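Local coordinates for putative nucleoside-diphosphate-sugar epimerase (Staphylococcus aureus subsp. aureus, PDB 3E48), which is of unknown function but is probably an NAD(P)-binding enzyme of the nucleoside-diphosphate-sugar epimerase type, built on a Rossmann fold, at residues 15-20 with 40-45; 49-52 with 57-60. All coordinates share one frame; numbering follows the deposited sequence.

Interaction 1: 15-20 with 40-45; sequences HITNQA and DDWRGK
Thr17 and Asn18, neighbours on helix 11-22, take hold of the Trp42 indole in two different ways, one from over a face and one at the rim. Thr17 does the face-on work. The methyl Thr17 CG2 sits almost straight above the six-membered ring of Trp42, 3.4 Å from its centroid and only 5° off the normal, a CH-pi contact. Thr17 CB lies over the outer end of the same ring, 3.5 Å from Trp42 CH2. The methyl gets there because CG2 is anti to the backbone N; OG1 is turned back beside that N and hydrogen-bonds to Gly13 O, one turn earlier in the helix. The hydroxyl is thus engaged within its own helix while the carbon branch meets the ring.

Asn18 reaches in at the pyrrole edge. Trp42 NE1 donates to Asn18 OD1 over 2.8 Å, with a moderately bent N-H...O angle of 150°. The amide stands steeply to the indole, the two planes 74° apart; the oxygen is a little out of the ring plane, and the donor meets the C=O tilted from the carbonyl plane. Trp42 itself projects from a short 3-10 turn, which is tied by Arg43 N to Asp40 O at 3.1 Å and by Lys45 NZ reaching back to Asp41 O at 2.9 Å. The indole also touches Ile30 of strand 28-32, while Thr17 rests on Leu5 of strand 3-6.

This packing joins the first helix of the Rossmann unit to the loop between strands 28-32 and 47-50. The methyl packs closely on one face of the buried ring, while the hydrogen bond from the indole N-H to the more exposed Asn18 satisfies that donor and should restrain the ring from turning about the CB-CG bond.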
loop_
_atom_site.group_PDB
_atom_site.type_symbol
_atom_site.label_atom_id
_atom_site.label_comp_id
_atom_site.label_asym_id
_atom_site.label_seq_id
_atom_site.Cartn_x
_atom_site.Cartn_y
_atom_site.Cartn_z
ATOM N N HIS B 15 21.868 -15.403 -4.382
ATOM C CA HIS B 15 21.313 -16.733 -4.131
ATOM C C HIS B 15 20.511 -17.197 -5.341
ATOM O O HIS B 15 20.711 -18.302 -5.850
ATOM C CB HIS B 15 20.389 -16.710 -2.907
ATOM C CG HIS B 15 21.115 -16.770 -1.601
ATOM N ND1 HIS B 15 21.594 -17.948 -1.069
ATOM C CD2 HIS B 15 21.464 -15.794 -0.730
ATOM C CE1 HIS B 15 22.207 -17.695 0.073
ATOM N NE2 HIS B 15 22.142 -16.395 0.302
ATOM N N ILE B 16 19.600 -16.343 -5.799
ATOM C CA ILE B 16 18.758 -16.677 -6.942
ATOM C C ILE B 16 19.561 -16.943 -8.210
ATOM O O ILE B 16 19.271 -17.890 -8.941
ATOM C CB ILE B 16 17.734 -15.561 -7.230
ATOM C CG1 ILE B 16 16.824 -15.369 -6.009
ATOM C CG2 ILE B 16 16.902 -15.924 -8.455
ATOM C CD1 ILE B 16 15.841 -14.211 -6.146
ATOM N N THR B 17 20.569 -16.115 -8.468
ATOM C CA THR B 17 21.389 -16.283 -9.662
ATOM C C THR B 17 22.206 -17.572 -9.621
ATOM O O THR B 17 22.264 -18.300 -10.610
ATOM C CB THR B 17 22.351 -15.098 -9.868
ATOM O OG1 THR B 17 21.606 -13.875 -9.929
ATOM C CG2 THR B 17 23.129 -15.273 -11.175
ATOM N N ASN B 18 22.846 -17.858 -8.491
ATOM C CA ASN B 18 23.627 -19.088 -8.403
ATOM C C ASN B 18 22.723 -20.310 -8.528
ATOM O O ASN B 18 23.101 -21.309 -9.140
ATOM C CB ASN B 18 24.423 -19.156 -7.096
ATOM C CG ASN B 18 25.602 -18.194 -7.083
ATOM O OD1 ASN B 18 26.322 -18.065 -8.077
ATOM N ND2 ASN B 18 25.813 -17.528 -5.959
ATOM N N GLN B 19 21.528 -20.236 -7.955
ATOM C CA GLN B 19 20.607 -21.358 -8.053
ATOM C C GLN B 19 20.107 -21.503 -9.492
ATOM O O GLN B 19 19.907 -22.616 -9.969
ATOM C CB GLN B 19 19.434 -21.187 -7.074
ATOM C CG GLN B 19 19.799 -21.489 -5.617
ATOM C CD GLN B 19 18.607 -21.410 -4.667
ATOM O OE1 GLN B 19 17.476 -21.697 -5.055
ATOM N NE2 GLN B 19 18.865 -21.036 -3.410
ATOM N N ALA B 20 19.926 -20.386 -10.194
ATOM C CA ALA B 20 19.463 -20.449 -11.580
ATOM C C ALA B 20 20.550 -21.109 -12.426
ATOM O O ALA B 20 20.261 -21.872 -13.348
ATOM C CB ALA B 20 19.165 -19.052 -12.103
ATOM N N ASP B 40 33.113 -13.623 -11.474
ATOM C CA ASP B 40 33.723 -14.127 -12.695
ATOM C C ASP B 40 33.120 -15.446 -13.159
ATOM O O ASP B 40 33.066 -15.715 -14.357
ATOM C CB ASP B 40 35.228 -14.286 -12.494
ATOM C CG ASP B 40 35.919 -12.963 -12.249
ATOM O OD1 ASP B 40 35.911 -12.110 -13.162
ATOM O OD2 ASP B 40 36.467 -12.772 -11.143
ATOM N N ASP B 41 32.664 -16.262 -12.214
ATOM C CA ASP B 41 32.070 -17.551 -12.555
ATOM C C ASP B 41 30.762 -17.398 -13.325
ATOM O O ASP B 41 30.336 -18.315 -14.031
ATOM C CB ASP B 41 31.828 -18.385 -11.292
ATOM C CG ASP B 41 33.117 -18.780 -10.599
ATOM O OD1 ASP B 41 34.041 -19.271 -11.287
ATOM O OD2 ASP B 41 33.207 -18.613 -9.364
ATOM N N TRP B 42 30.128 -16.239 -13.190
ATOM C CA TRP B 42 28.868 -15.979 -13.877
ATOM C C TRP B 42 29.070 -15.695 -15.360
ATOM O O TRP B 42 28.123 -15.765 -16.142
ATOM C CB TRP B 42 28.146 -14.796 -13.231
ATOM C CG TRP B 42 27.604 -15.075 -11.859
ATOM C CD1 TRP B 42 27.840 -16.175 -11.085
ATOM C CD2 TRP B 42 26.755 -14.218 -11.090
ATOM N NE1 TRP B 42 27.190 -16.056 -9.878
ATOM C CE2 TRP B 42 26.516 -14.863 -9.856
ATOM C CE3 TRP B 42 26.173 -12.967 -11.323
ATOM C CZ2 TRP B 42 25.720 -14.296 -8.857
ATOM C CZ3 TRP B 42 25.381 -12.405 -10.330
ATOM C CH2 TRP B 42 25.163 -13.069 -9.112
ATOM N N ARG B 43 30.302 -15.370 -15.743
ATOM C CA ARG B 43 30.602 -15.074 -17.137
ATOM C C ARG B 43 30.323 -16.283 -18.027
ATOM O O ARG B 43 30.801 -17.388 -17.766
ATOM C CB ARG B 43 32.062 -14.630 -17.279
ATOM C CG ARG B 43 32.396 -13.393 -16.458
ATOM C CD ARG B 43 31.503 -12.218 -16.845
ATOM N NE ARG B 43 31.534 -11.135 -15.862
ATOM C CZ ARG B 43 32.610 -10.411 -15.568
ATOM N NH1 ARG B 43 33.762 -10.648 -16.182
ATOM N NH2 ARG B 43 32.533 -9.449 -14.656
ATOM N N GLY B 44 29.528 -16.062 -19.070
ATOM C CA GLY B 44 29.181 -17.132 -19.985
ATOM C C GLY B 44 27.984 -17.947 -19.528
ATOM O O GLY B 44 27.520 -18.829 -20.249
ATOM N N LYS B 45 27.470 -17.651 -18.337
ATOM C CA LYS B 45 26.326 -18.388 -17.803
ATOM C C LYS B 45 25.048 -17.550 -17.779
ATOM O O LYS B 45 23.944 -18.084 -17.856
ATOM C CB LYS B 45 26.666 -18.909 -16.404
ATOM C CG LYS B 45 27.818 -19.910 -16.430
ATOM C CD LYS B 45 28.226 -20.358 -15.047
ATOM C CE LYS B 45 29.427 -21.292 -15.124
ATOM N NZ LYS B 45 30.568 -20.634 -15.825
#

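Interaction 2: 49-52 with 57-60; sequences RQLD and ESMV
Leu51 CD1 presses against Met59, a selenomethionine, in the tight half of this contact. The methyl Leu51 CD1 lies 3.4 Å from Met59 CA and equally close to Met59 CG, both shorter than a usual van der Waals approach, so it is wedged at the root of the side chain. Farther out the fit relaxes: Met59 SE stands 3.8 Å from Leu51 CD1 and 4.0 Å from Leu51 CD2. Leu51 extends CG anti to its backbone N (chi1 166°), which carries the branch off the strand end to the helix. The bent Met59 chain runs on to Leu89 and Ala92 of helix 84-96, while Leu51 also touches Thr6 of strand 3-6, making this the buried side.

Ser58 marks the change to polar chemistry. Its CB faces the 49-52 segment, and Ser58 OG, anti to the backbone N, accepts a hydrogen bond from Asp52 N at 2.9 Å, fairly bent at 141°. Ser58 OG also lies 3.4 Å from Leu51 CA, so the hydroxyl rests against the chain just where strand 47-50 gives way to loop. Of the Asp52 side chain, CB is the part near Ser58; its carboxylate OD2 instead takes the N-H of Phe54, within the turn leading to the helix.

On the looser side, around exposed Gln50, a water fills the place of direct contact. It donates to Gln50 O at 2.7 Å and to Ser58 O at 2.8 Å, bridging two carbonyls that could not bond to each other.

Strand end and helix 56-63 are therefore joined across a gradient from apolar to wet: close carbon packing inside, then a serine oxygen that receives the Asp52 N-H, and one water that links Gln50 O to Ser58 O.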
loop_
_atom_site.group_PDB
_atom_site.type_symbol
_atom_site.label_atom_id
_atom_site.label_comp_id
_atom_site.label_asym_id
_atom_site.label_seq_id
_atom_site.Cartn_x
_atom_site.Cartn_y
_atom_site.Cartn_z
ATOM N N ARG B 49 23.489 -6.909 -18.080
ATOM C CA ARG B 49 23.119 -5.587 -18.566
ATOM C C ARG B 49 23.208 -4.626 -17.386
ATOM O O ARG B 49 22.971 -5.017 -16.243
ATOM C CB ARG B 49 21.696 -5.598 -19.131
ATOM C CG ARG B 49 21.565 -6.407 -20.414
ATOM C CD ARG B 49 20.155 -6.370 -20.969
ATOM N NE ARG B 49 20.087 -7.018 -22.278
ATOM C CZ ARG B 49 18.969 -7.192 -22.972
ATOM N NH1 ARG B 49 17.810 -6.769 -22.483
ATOM N NH2 ARG B 49 19.012 -7.788 -24.157
ATOM N N GLN B 50 23.574 -3.378 -17.664
ATOM C CA GLN B 50 23.688 -2.371 -16.615
ATOM C C GLN B 50 22.330 -1.700 -16.475
ATOM O O GLN B 50 21.673 -1.401 -17.473
ATOM C CB GLN B 50 24.764 -1.337 -16.974
ATOM C CG GLN B 50 25.188 -0.465 -15.791
ATOM C CD GLN B 50 26.477 0.299 -16.049
ATOM O OE1 GLN B 50 27.477 -0.277 -16.480
ATOM N NE2 GLN B 50 26.465 1.598 -15.768
ATOM N N LEU B 51 21.919 -1.458 -15.235
ATOM C CA LEU B 51 20.625 -0.854 -14.960
ATOM C C LEU B 51 20.652 0.049 -13.727
ATOM O O LEU B 51 21.377 -0.211 -12.767
ATOM C CB LEU B 51 19.593 -1.969 -14.760
ATOM C CG LEU B 51 18.231 -1.631 -14.155
ATOM C CD1 LEU B 51 17.459 -0.719 -15.089
ATOM C CD2 LEU B 51 17.460 -2.922 -13.909
ATOM N N ASP B 52 19.866 1.117 -13.780
ATOM C CA ASP B 52 19.733 2.068 -12.677
ATOM C C ASP B 52 18.231 2.171 -12.430
ATOM O O ASP B 52 17.501 2.718 -13.257
ATOM C CB ASP B 52 20.301 3.434 -13.084
ATOM C CG ASP B 52 20.049 4.521 -12.043
ATOM O OD1 ASP B 52 20.428 5.681 -12.308
ATOM O OD2 ASP B 52 19.476 4.230 -10.969
ATOM N N GLU B 57 14.749 5.494 -18.479
ATOM C CA GLU B 57 15.278 4.990 -19.735
ATOM C C GLU B 57 16.260 3.841 -19.559
ATOM O O GLU B 57 16.401 2.993 -20.446
ATOM C CB GLU B 57 15.902 6.133 -20.537
ATOM C CG GLU B 57 14.843 7.092 -21.053
ATOM C CD GLU B 57 13.778 6.377 -21.874
ATOM O OE1 GLU B 57 12.581 6.723 -21.742
ATOM O OE2 GLU B 57 14.140 5.466 -22.654
ATOM N N SER B 58 16.935 3.802 -18.415
ATOM C CA SER B 58 17.871 2.723 -18.136
ATOM C C SER B 58 17.049 1.437 -17.996
ATOM O O SER B 58 17.442 0.381 -18.498
ATOM C CB SER B 58 18.647 2.998 -16.841
ATOM O OG SER B 58 19.553 1.948 -16.557
HETATM N N MSE B 59 15.903 1.528 -17.323
HETATM C CA MSE B 59 15.036 0.359 -17.150
HETATM C C MSE B 59 14.432 -0.051 -18.491
HETATM O O MSE B 59 14.378 -1.235 -18.822
HETATM C CB MSE B 59 13.921 0.655 -16.134
HETATM C CG MSE B 59 14.345 0.525 -14.668
HETATM SE SE MSE B 59 13.889 -1.207 -13.842
HETATM C CE MSE B 59 12.721 -0.551 -12.442
ATOM N N VAL B 60 13.972 0.928 -19.265
ATOM C CA VAL B 60 13.401 0.642 -20.578
ATOM C C VAL B 60 14.407 -0.114 -21.446
ATOM O O VAL B 60 14.077 -1.137 -22.057
ATOM C CB VAL B 60 12.999 1.940 -21.319
ATOM C CG1 VAL B 60 12.604 1.621 -22.753
ATOM C CG2 VAL B 60 11.845 2.610 -20.595
HETATM O O HOH W 1 20.069 -0.289 -19.316
#

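Overall arrangement
Both contacts belong to the NAD(P)H-binding Rossmann region, with centres about 20 Å apart and no touch between them other than adjacency in sequence. Interaction 1 closes before interaction 2 opens: its loop, 40-45, leads directly into strand 47-50, the strand whose end starts interaction 2. Helix 11-22 and helix 56-63 lie on opposite faces of the parallel part of the main sheet, so the two contacts pack on different faces, both toward the end of the sheet where strand 47-50 lies beside strand 28-32. Together they settle the connections into and out of strand 47-50, in the half of the fold that in Rossmann relatives binds the dinucleotide, and probably does so here.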